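Local coordinates for protein RTX-adhesin (Marinomonas primoryensis, PDB 5IRB) that probably helps hold a giant calcium-binding adhesin on its Antarctic bacterium, as a rod of tandem beta-sandwich domains that forms one part of the protein, at residues A[19-23]-A[193-197]; A[50-55]-A[68-74]; A[112-116]-A[185-189]; A[122-127]-A[297-301]. All coordinates share one frame; numbering follows the deposited sequence.

Interaction 1: A[19-23]-A[193-197]; sequences SVINA and SAGNP. With CA (calcium ion), chain C.
N22 and A23 meet A194 and N196 at a joint between two consecutive beta-sandwich domains of the adhesin, where the loop between strands 183-191 and 197-208 docks beside a calcium site. Two hydrogen bonds carry the polar part. The amide ND2 of N22 gives a proton to A194 O at 2.9 Å, almost straight (171°) and with the acceptor lying in the plane of the amide. In return, OD1 of N196 accepts the backbone N of A23 at 2.9 Å, the donor tilted somewhat from the carbonyl plane. Asparagine suits both places because one flat group both gives and accepts. N22 OD1 caps the short helix 23-26 through the N of E25, while N196 ND2 is bonded to K107 O, so each amide is gripped at both ends. A first torsion of 69° tucks N22 CG between its own backbone N and carbonyl carbon, which lets the amide cap the helix and reach the loop together. G195, having no side chain, takes a positive phi without crowding A194 O.

Metal binding adjoins these bonds. V20 O binds a calcium ion at 2.4 Å; T16, D18, E25 and three waters are further ligands, and E25 is the residue whose N is capped by N22.

The apolar contacts are small. Compact A194 lets the chains come close, its CB touching N22 CB at 4.1 Å. V20 CG1, anti to its own backbone N, reaches the same methyl, A194 CB, at 4.0 Å.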
loop_
_atom_site.group_PDB
_atom_site.type_symbol
_atom_site.label_atom_id
_atom_site.label_comp_id
_atom_site.label_asym_id
_atom_site.label_seq_id
_atom_site.Cartn_x
_atom_site.Cartn_y
_atom_site.Cartn_z
ATOM N N SER A 19 32.721 -7.217 -9.221
ATOM C CA SER A 19 32.338 -7.251 -10.641
ATOM C C SER A 19 31.013 -6.514 -10.936
ATOM O O SER A 19 30.468 -6.645 -12.038
ATOM C CB SER A 19 32.228 -8.693 -11.143
ATOM O OG SER A 19 33.489 -9.326 -11.182
ATOM N N VAL A 20 30.523 -5.728 -9.970
ATOM C CA VAL A 20 29.246 -5.018 -10.106
ATOM C C VAL A 20 29.414 -3.521 -9.897
ATOM O O VAL A 20 29.957 -3.069 -8.890
ATOM C CB VAL A 20 28.181 -5.547 -9.103
ATOM C CG1 VAL A 20 26.896 -4.705 -9.166
ATOM C CG2 VAL A 20 27.888 -7.030 -9.349
ATOM N N ILE A 21 28.907 -2.754 -10.854
ATOM C CA ILE A 21 28.871 -1.310 -10.746
ATOM C C ILE A 21 27.465 -0.826 -10.345
ATOM O O ILE A 21 26.497 -1.038 -11.083
ATOM C CB ILE A 21 29.260 -0.637 -12.060
ATOM C CG1 ILE A 21 30.717 -0.978 -12.428
ATOM C CG2 ILE A 21 29.086 0.870 -11.950
ATOM C CD1 ILE A 21 31.721 -0.389 -11.458
ATOM N N ASN A 22 27.359 -0.227 -9.164
ATOM C CA ASN A 22 26.076 0.263 -8.672
ATOM C C ASN A 22 25.981 1.766 -8.901
ATOM O O ASN A 22 26.899 2.361 -9.482
ATOM C CB ASN A 22 25.860 -0.101 -7.183
ATOM C CG ASN A 22 26.791 0.647 -6.221
ATOM O OD1 ASN A 22 27.442 1.619 -6.576
ATOM N ND2 ASN A 22 26.835 0.183 -4.981
ATOM N N ALA A 23 24.875 2.368 -8.452
ATOM C CA ALA A 23 24.602 3.788 -8.656
ATOM C C ALA A 23 25.686 4.669 -8.072
ATOM O O ALA A 23 26.087 5.662 -8.675
ATOM C CB ALA A 23 23.217 4.176 -8.020
ATOM N N SER A 193 20.437 -5.857 -3.855
ATOM C CA SER A 193 21.661 -6.609 -3.535
ATOM C C SER A 193 22.949 -5.885 -3.927
ATOM O O SER A 193 24.033 -6.235 -3.445
ATOM C CB SER A 193 21.663 -7.980 -4.217
ATOM O OG SER A 193 21.669 -7.839 -5.628
ATOM N N ALA A 194 22.846 -4.903 -4.816
ATOM C CA ALA A 194 24.019 -4.107 -5.184
ATOM C C ALA A 194 24.157 -2.877 -4.304
ATOM O O ALA A 194 25.072 -2.091 -4.492
ATOM C CB ALA A 194 23.952 -3.701 -6.644
ATOM N N GLY A 195 23.242 -2.689 -3.360
ATOM C CA GLY A 195 23.327 -1.552 -2.461
ATOM C C GLY A 195 22.521 -0.323 -2.884
ATOM O O GLY A 195 22.566 0.717 -2.215
ATOM N N ASN A 196 21.756 -0.417 -3.968
ATOM C CA ASN A 196 21.031 0.758 -4.391
ATOM C C ASN A 196 19.779 0.882 -3.552
ATOM O O ASN A 196 19.028 -0.094 -3.391
ATOM C CB ASN A 196 20.646 0.678 -5.866
ATOM C CG ASN A 196 21.843 0.499 -6.768
ATOM O OD1 ASN A 196 22.805 1.284 -6.723
ATOM N ND2 ASN A 196 21.800 -0.539 -7.592
ATOM N N PRO A 197 19.530 2.083 -3.023
ATOM C CA PRO A 197 18.255 2.217 -2.314
ATOM C C PRO A 197 17.142 2.241 -3.328
ATOM O O PRO A 197 17.362 2.634 -4.471
ATOM C CB PRO A 197 18.387 3.547 -1.582
ATOM C CG PRO A 197 19.428 4.303 -2.336
ATOM C CD PRO A 197 20.365 3.290 -2.922
HETATM CA CA CA C . 30.823 -2.818 -6.681
HETATM O O HOH W 1 28.204 -3.162 -5.788
HETATM O O HOH W 2 29.499 -2.469 -4.157
HETATM O O HOH W 3 32.305 -3.339 -4.750
#

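Interaction 2: A[50-55]-A[68-74]; sequences INGVTY and SVAGSDL
S68 begins the contact with its carbonyl: S68 O lies 3.4 Å from CD2 of Y55, obliquely to the ring. Y55 CG, anti to the carbonyl carbon (chi1 -61°), sends the ring toward this strand. V69, next along the strand, covers one face of that ring. Its CG1 sits 3.7 Å from the centroid of the Y55 ring, a CH-pi contact that suits a branched aliphatic residue in a sandwich core; V69 CG1 also touches I50 CD1.

At A70, the N-cap residue of helix 71-76, the backbone N gives its proton to Y55 OH at 3.1 Å, so the hydroxyl satisfies a donor where strand gives way to helix.

D73, in the first turn of the helix, is shared between two partners. Y55 OH donates to D73 OD2, which lies at the edge of the ring and in its plane, ring and carboxylate steeply inclined (61°); the modelled bond is very short and its exact length doubtful. The other oxygen, D73 OD1, receives ND2 of N51 at 3.0 Å, nearly straight (172°), on the anti side of the carboxylate. Held through both oxygens, the buried carboxylate probably has little freedom to rotate. N51 and G52 form the corners of a type I' turn, whose positive phi angles these two residue types accommodate well.

L74 closes the contact with CD2 4.0 Å from CG2 of I50. Both side chains pack on V82 of strand 81-89, I50 also on L32 and L74 on V30 of strand 29-38, so the 50-53 turn and helix 71-76 meet at one end of the sandwich.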
loop_
_atom_site.group_PDB
_atom_site.type_symbol
_atom_site.label_atom_id
_atom_site.label_comp_id
_atom_site.label_asym_id
_atom_site.label_seq_id
_atom_site.Cartn_x
_atom_site.Cartn_y
_atom_site.Cartn_z
ATOM N N ILE A 50 37.239 2.241 -22.328
ATOM C CA ILE A 50 35.929 2.075 -21.719
ATOM C C ILE A 50 35.041 3.180 -22.228
ATOM O O ILE A 50 35.370 4.367 -22.106
ATOM C CB ILE A 50 35.972 2.148 -20.167
ATOM C CG1 ILE A 50 36.987 1.161 -19.579
ATOM C CG2 ILE A 50 34.597 1.913 -19.582
ATOM C CD1 ILE A 50 37.571 1.624 -18.267
ATOM N N ASN A 51 33.920 2.777 -22.818
ATOM C CA ASN A 51 32.942 3.718 -23.373
ATOM C C ASN A 51 33.622 4.649 -24.387
ATOM O O ASN A 51 33.352 5.847 -24.430
ATOM C CB ASN A 51 32.270 4.496 -22.227
ATOM C CG ASN A 51 31.109 5.396 -22.698
ATOM O OD1 ASN A 51 30.349 5.025 -23.582
ATOM N ND2 ASN A 51 30.976 6.566 -22.088
ATOM N N GLY A 52 34.532 4.083 -25.190
ATOM C CA GLY A 52 35.373 4.848 -26.104
ATOM C C GLY A 52 36.433 5.757 -25.496
ATOM O O GLY A 52 37.120 6.509 -26.202
ATOM N N VAL A 53 36.616 5.669 -24.186
ATOM C CA VAL A 53 37.540 6.575 -23.514
ATOM C C VAL A 53 38.763 5.769 -23.097
ATOM O O VAL A 53 38.635 4.686 -22.519
ATOM C CB VAL A 53 36.912 7.243 -22.274
ATOM C CG1 VAL A 53 37.919 8.157 -21.604
ATOM C CG2 VAL A 53 35.647 8.028 -22.656
ATOM N N THR A 54 39.946 6.307 -23.390
ATOM C CA THR A 54 41.211 5.662 -23.053
ATOM C C THR A 54 41.733 6.103 -21.697
ATOM O O THR A 54 41.745 7.294 -21.389
ATOM C CB THR A 54 42.280 5.956 -24.118
ATOM O OG1 THR A 54 41.818 5.483 -25.390
ATOM C CG2 THR A 54 43.615 5.267 -23.776
ATOM N N TYR A 55 42.089 5.130 -20.865
ATOM C CA TYR A 55 42.815 5.400 -19.630
ATOM C C TYR A 55 44.154 4.684 -19.699
ATOM O O TYR A 55 44.244 3.592 -20.277
ATOM C CB TYR A 55 42.025 4.932 -18.404
ATOM C CG TYR A 55 40.686 5.634 -18.247
ATOM C CD1 TYR A 55 39.575 5.204 -18.948
ATOM C CD2 TYR A 55 40.549 6.732 -17.418
ATOM C CE1 TYR A 55 38.341 5.846 -18.811
ATOM C CE2 TYR A 55 39.338 7.394 -17.288
ATOM C CZ TYR A 55 38.237 6.943 -17.980
ATOM O OH TYR A 55 37.029 7.597 -17.834
ATOM N N SER A 68 42.626 5.103 -12.042
ATOM C CA SER A 68 41.345 5.764 -11.824
ATOM C C SER A 68 40.557 5.961 -13.123
ATOM O O SER A 68 41.083 6.522 -14.101
ATOM C CB SER A 68 41.583 7.109 -11.153
ATOM O OG SER A 68 40.994 7.127 -9.871
ATOM N N VAL A 69 39.305 5.497 -13.143
ATOM C CA VAL A 69 38.452 5.694 -14.316
ATOM C C VAL A 69 37.096 6.295 -13.913
ATOM O O VAL A 69 36.698 6.204 -12.753
ATOM C CB VAL A 69 38.229 4.385 -15.092
ATOM C CG1 VAL A 69 39.558 3.732 -15.405
ATOM C CG2 VAL A 69 37.343 3.416 -14.318
ATOM N N ALA A 70 36.408 6.932 -14.856
ATOM C CA ALA A 70 35.070 7.468 -14.579
ATOM C C ALA A 70 34.039 6.342 -14.426
ATOM O O ALA A 70 33.834 5.532 -15.327
ATOM C CB ALA A 70 34.653 8.442 -15.670
ATOM N N GLY A 71 33.364 6.305 -13.284
ATOM C CA GLY A 71 32.237 5.389 -13.139
ATOM C C GLY A 71 31.229 5.520 -14.273
ATOM O O GLY A 71 30.669 4.524 -14.724
ATOM N N SER A 72 31.074 6.733 -14.796
ATOM C CA SER A 72 30.097 7.007 -15.852
ATOM C C SER A 72 30.457 6.287 -17.139
ATOM O O SER A 72 29.571 5.813 -17.851
ATOM C CB SER A 72 29.990 8.516 -16.123
ATOM O OG SER A 72 31.176 9.024 -16.726
ATOM N N ASP A 73 31.762 6.169 -17.414
ATOM C CA ASP A 73 32.219 5.408 -18.566
ATOM C C ASP A 73 31.970 3.920 -18.388
ATOM O O ASP A 73 31.564 3.250 -19.330
ATOM C CB ASP A 73 33.699 5.694 -18.840
ATOM C CG ASP A 73 33.906 7.075 -19.417
ATOM O OD1 ASP A 73 32.987 7.555 -20.116
ATOM O OD2 ASP A 73 34.961 7.689 -19.170
ATOM N N LEU A 74 32.179 3.406 -17.184
ATOM C CA LEU A 74 31.868 2.007 -16.922
ATOM C C LEU A 74 30.349 1.774 -17.062
ATOM O O LEU A 74 29.902 0.840 -17.729
ATOM C CB LEU A 74 32.352 1.599 -15.521
ATOM C CG LEU A 74 33.859 1.445 -15.279
ATOM C CD1 LEU A 74 34.189 1.418 -13.790
ATOM C CD2 LEU A 74 34.329 0.167 -15.963
#

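Interaction 3: A[112-116]-A[185-189]; sequences ATIRV and QVSVT
I114 and V188 each lay a methyl group over a peptide plane of the opposite strand, these planes being the flat groups of a contact without rings of its own. CD1 of I114 stands 3.9 Å from S187 C, squarely over one face of the S187-V188 peptide. V188 CG1 answers from the other strand, 3.8 Å from T113 O and above the face of the T113-I114 peptide. W169 of strand 168-174, the strand at the far edge of the three-stranded sheet, also packs against I114, V116 and V186.

The isoleucine gets its reach from an extended chain: CG1 is anti to the backbone N (chi1 -177°), and CD1 continues across the core to meet V186 CG1 at 3.5 Å.

Such interlocking belongs to the core of a beta-sandwich. Strand 112-116 lies in the three-stranded sheet and strand 185-189 in the five-stranded one; they face each other with axes 7.0 Å apart and run in roughly opposite directions, at 143°. Their backbone bonds go to neighbours within each sheet, such as G141 and R139 for the first strand and T202 and G200 for the second. Alternation turns A112, I114 and V116 inward and T113 and R115 outward, which suits apolar and polar types respectively. The single methyl of A112, its CB, meets V188 CG1 at 4.2 Å. Toward the other end, beta-branched V116 and V186, well suited to extended backbone, bring CG2 against CG2 at 3.6 Å.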
loop_
_atom_site.group_PDB
_atom_site.type_symbol
_atom_site.label_atom_id
_atom_site.label_comp_id
_atom_site.label_asym_id
_atom_site.label_seq_id
_atom_site.Cartn_x
_atom_site.Cartn_y
_atom_site.Cartn_z
ATOM N N ALA A 112 10.597 -1.291 -7.125
ATOM C CA ALA A 112 9.784 -1.806 -6.033
ATOM C C ALA A 112 8.351 -1.328 -6.223
ATOM O O ALA A 112 8.115 -0.162 -6.551
ATOM C CB ALA A 112 10.312 -1.339 -4.705
ATOM N N THR A 113 7.398 -2.231 -6.025
ATOM C CA THR A 113 5.999 -1.844 -6.108
ATOM C C THR A 113 5.324 -2.073 -4.752
ATOM O O THR A 113 5.815 -2.836 -3.924
ATOM C CB THR A 113 5.237 -2.622 -7.189
ATOM O OG1 THR A 113 5.263 -4.025 -6.896
ATOM C CG2 THR A 113 5.827 -2.357 -8.596
ATOM N N ILE A 114 4.145 -1.470 -4.573
ATOM C CA ILE A 114 3.343 -1.685 -3.358
ATOM C C ILE A 114 1.873 -1.497 -3.735
ATOM O O ILE A 114 1.538 -0.648 -4.558
ATOM C CB ILE A 114 3.770 -0.737 -2.206
ATOM C CG1 ILE A 114 2.971 -1.012 -0.923
ATOM C CG2 ILE A 114 3.687 0.713 -2.644
ATOM C CD1 ILE A 114 3.592 -0.406 0.331
ATOM N N ARG A 115 1.018 -2.369 -3.212
ATOM C CA ARG A 115 -0.422 -2.134 -3.298
ATOM C C ARG A 115 -1.036 -2.161 -1.884
ATOM O O ARG A 115 -0.505 -2.799 -0.961
ATOM C CB ARG A 115 -1.099 -3.171 -4.209
ATOM C CG ARG A 115 -1.065 -4.589 -3.658
ATOM C CD ARG A 115 -1.535 -5.632 -4.663
ATOM N NE ARG A 115 -2.018 -6.849 -4.000
ATOM C CZ ARG A 115 -1.502 -8.072 -4.162
ATOM N NH1 ARG A 115 -2.033 -9.101 -3.506
ATOM N NH2 ARG A 115 -0.472 -8.277 -4.978
ATOM N N VAL A 116 -2.157 -1.463 -1.739
ATOM C CA VAL A 116 -2.920 -1.407 -0.498
ATOM C C VAL A 116 -4.338 -1.927 -0.742
ATOM O O VAL A 116 -5.015 -1.494 -1.679
ATOM C CB VAL A 116 -2.978 0.016 0.070
ATOM C CG1 VAL A 116 -3.773 0.047 1.383
ATOM C CG2 VAL A 116 -1.572 0.545 0.294
ATOM N N GLN A 185 -0.645 8.434 0.966
ATOM C CA GLN A 185 0.428 7.624 0.411
ATOM C C GLN A 185 0.971 6.556 1.349
ATOM O O GLN A 185 1.044 6.758 2.566
ATOM C CB GLN A 185 1.583 8.490 -0.055
ATOM C CG GLN A 185 1.293 9.204 -1.340
ATOM C CD GLN A 185 2.466 9.122 -2.298
ATOM O OE1 GLN A 185 2.280 8.940 -3.502
ATOM N NE2 GLN A 185 3.686 9.229 -1.766
ATOM N N VAL A 186 1.221 5.385 0.765
ATOM C CA VAL A 186 1.908 4.277 1.416
ATOM C C VAL A 186 3.192 3.958 0.649
ATOM O O VAL A 186 3.161 3.856 -0.576
ATOM C CB VAL A 186 1.020 3.031 1.469
ATOM C CG1 VAL A 186 1.709 1.917 2.205
ATOM C CG2 VAL A 186 -0.290 3.376 2.196
ATOM N N SER A 187 4.312 3.807 1.355
ATOM C CA SER A 187 5.588 3.526 0.688
ATOM C C SER A 187 6.304 2.321 1.230
ATOM O O SER A 187 6.163 1.981 2.413
ATOM C CB SER A 187 6.543 4.703 0.821
ATOM O OG SER A 187 6.001 5.863 0.244
ATOM N N VAL A 188 7.163 1.758 0.385
ATOM C CA VAL A 188 8.035 0.678 0.782
ATOM C C VAL A 188 9.430 1.146 0.408
ATOM O O VAL A 188 9.664 1.629 -0.695
ATOM C CB VAL A 188 7.697 -0.693 0.101
ATOM C CG1 VAL A 188 7.707 -0.621 -1.435
ATOM C CG2 VAL A 188 8.678 -1.753 0.569
ATOM N N THR A 189 10.358 1.037 1.344
ATOM C CA THR A 189 11.722 1.406 1.060
ATOM C C THR A 189 12.663 0.260 1.426
ATOM O O THR A 189 12.358 -0.555 2.294
ATOM C CB THR A 189 12.094 2.672 1.836
ATOM O OG1 THR A 189 11.971 2.389 3.233
ATOM C CG2 THR A 189 11.118 3.802 1.507
#

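Interaction 4: A[122-127]-A[297-301]; sequences DDVVNA and AAGNT. With CA (calcium ion), chain F; CA (calcium ion), chain G.
D122 and A298 are joined through a calcium-bound water at a joint between tandem beta-sandwich domains. The calcium is bound by D122 OD1 at 2.4 Å and by V124 O at 2.2 Å, with T120 and E129 completing the protein ligands. One of its waters donates to both D122 OD2 and A298 O, so the aspartate binds the metal with one oxygen and steers the water with the other. D122 OD1 also accepts V124 N, an Asx turn that shapes the metal loop.

A298 O has a second donor, N126 ND2, at 3.1 Å (160°), tilted from the carbonyl plane. N126 CG, set between its backbone N and carbonyl carbon (chi1 72°), brings ND2 there. The return bond runs from A127 N to N300 OD1 at 3.0 Å, in the carbonyl plane. Asparagine suits position 300 because its ND2 is also held by D209 O. The two amides slide past each other in opposite directions. G299, between A298 and N300, turns the loop at a positive phi, where lacking a side chain avoids crowding A298 O.

D123, facing the other way, chelates another calcium with both carboxylate oxygens, joined there by T205 O. Packing is slight: CG1 of V124 rests 3.9 Å from CB of A298.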
loop_
_atom_site.group_PDB
_atom_site.type_symbol
_atom_site.label_atom_id
_atom_site.label_comp_id
_atom_site.label_asym_id
_atom_site.label_seq_id
_atom_site.Cartn_x
_atom_site.Cartn_y
_atom_site.Cartn_z
ATOM N N ASP A 122 -15.593 -3.006 2.653
ATOM C CA ASP A 122 -16.256 -2.321 1.548
ATOM C C ASP A 122 -15.544 -1.044 1.160
ATOM O O ASP A 122 -16.092 -0.278 0.378
ATOM C CB ASP A 122 -17.712 -1.954 1.906
ATOM C CG ASP A 122 -17.807 -1.079 3.158
ATOM O OD1 ASP A 122 -16.762 -0.789 3.773
ATOM O OD2 ASP A 122 -18.927 -0.678 3.524
ATOM N N ASP A 123 -14.368 -0.800 1.746
ATOM C CA ASP A 123 -13.577 0.388 1.426
ATOM C C ASP A 123 -14.317 1.651 1.900
ATOM O O ASP A 123 -14.086 2.760 1.394
ATOM C CB ASP A 123 -13.262 0.459 -0.070
ATOM C CG ASP A 123 -11.932 1.137 -0.358
ATOM O OD1 ASP A 123 -10.991 1.071 0.473
ATOM O OD2 ASP A 123 -11.871 1.792 -1.411
ATOM N N VAL A 124 -15.223 1.464 2.857
ATOM C CA VAL A 124 -15.912 2.566 3.529
ATOM C C VAL A 124 -15.719 2.500 5.053
ATOM O O VAL A 124 -15.957 1.462 5.697
ATOM C CB VAL A 124 -17.421 2.563 3.182
ATOM C CG1 VAL A 124 -18.147 3.680 3.902
ATOM C CG2 VAL A 124 -17.600 2.682 1.681
ATOM N N VAL A 125 -15.314 3.615 5.648
ATOM C CA VAL A 125 -15.185 3.664 7.100
ATOM C C VAL A 125 -16.496 4.139 7.709
ATOM O O VAL A 125 -16.850 5.315 7.585
ATOM C CB VAL A 125 -14.052 4.589 7.558
ATOM C CG1 VAL A 125 -14.030 4.671 9.082
ATOM C CG2 VAL A 125 -12.693 4.055 7.055
ATOM N N ASN A 126 -17.223 3.236 8.360
ATOM C CA ASN A 126 -18.478 3.645 8.996
ATOM C C ASN A 126 -18.278 4.135 10.434
ATOM O O ASN A 126 -17.150 4.160 10.929
ATOM C CB ASN A 126 -19.532 2.515 8.941
ATOM C CG ASN A 126 -19.224 1.348 9.879
ATOM O OD1 ASN A 126 -18.391 1.444 10.788
ATOM N ND2 ASN A 126 -19.932 0.245 9.681
ATOM N N ALA A 127 -19.387 4.491 11.094
ATOM C CA ALA A 127 -19.337 5.057 12.443
ATOM C C ALA A 127 -18.599 4.171 13.442
ATOM O O ALA A 127 -17.700 4.620 14.146
ATOM C CB ALA A 127 -20.774 5.351 12.951
ATOM N N ALA A 297 -25.987 1.448 3.278
ATOM C CA ALA A 297 -25.138 0.385 2.742
ATOM C C ALA A 297 -23.841 0.242 3.520
ATOM O O ALA A 297 -23.304 -0.856 3.613
ATOM C CB ALA A 297 -24.827 0.623 1.239
ATOM N N ALA A 298 -23.345 1.337 4.089
ATOM C CA ALA A 298 -22.153 1.275 4.949
ATOM C C ALA A 298 -22.370 0.526 6.247
ATOM O O ALA A 298 -21.398 0.164 6.900
ATOM C CB ALA A 298 -21.655 2.668 5.263
ATOM N N GLY A 299 -23.629 0.293 6.624
ATOM C CA GLY A 299 -23.915 -0.453 7.837
ATOM C C GLY A 299 -24.241 0.392 9.054
ATOM O O GLY A 299 -24.415 -0.147 10.150
ATOM N N ASN A 300 -24.317 1.709 8.881
ATOM C CA ASN A 300 -24.741 2.568 9.969
ATOM C C ASN A 300 -26.218 2.335 10.220
ATOM O O ASN A 300 -26.926 1.930 9.319
ATOM C CB ASN A 300 -24.508 4.034 9.631
ATOM C CG ASN A 300 -23.063 4.329 9.335
ATOM O OD1 ASN A 300 -22.188 4.040 10.151
ATOM N ND2 ASN A 300 -22.805 4.905 8.170
ATOM N N THR A 301 -26.687 2.610 11.427
ATOM C CA THR A 301 -28.115 2.455 11.724
ATOM C C THR A 301 -28.700 3.759 12.218
ATOM O O THR A 301 -27.974 4.627 12.706
ATOM C CB THR A 301 -28.354 1.378 12.783
ATOM O OG1 THR A 301 -27.620 1.719 13.966
ATOM C CG2 THR A 301 -27.837 0.030 12.260
HETATM CA CA CA F . -16.569 -0.560 6.167
HETATM CA CA CA G . -9.465 1.751 -1.396
HETATM O O HOH W 4 -19.036 -0.010 5.990
HETATM O O HOH W 5 -16.873 -2.508 6.322
HETATM O O HOH W 6 -9.475 -0.391 -2.308
HETATM O O HOH W 7 -10.333 3.327 -3.280
HETATM O O HOH W 8 -7.203 0.914 0.118
HETATM O O HOH W 9 -7.523 2.686 -3.040
#

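In the fold
Interactions 1 and 4 are equivalent joints, each setting a loop against a short strand beside a calcium ion; their centres lie 47 Å apart on opposite sides of the chain's centre. Between them interaction 3 is part of the core of the middle sandwich, 21 Å from the centre of interaction 1 and 26 Å from that of interaction 4. It shares a sheet with interaction 4, and its strand 183-191 leads into the loop used by interaction 1. Interaction 2 lies in the sandwich on the other side of interaction 1, which it touches through L74 CD1 and I21 CD1 at 3.8 Å. Calcium ions beside both joints are consistent with a stiffened, rod-like adhesin.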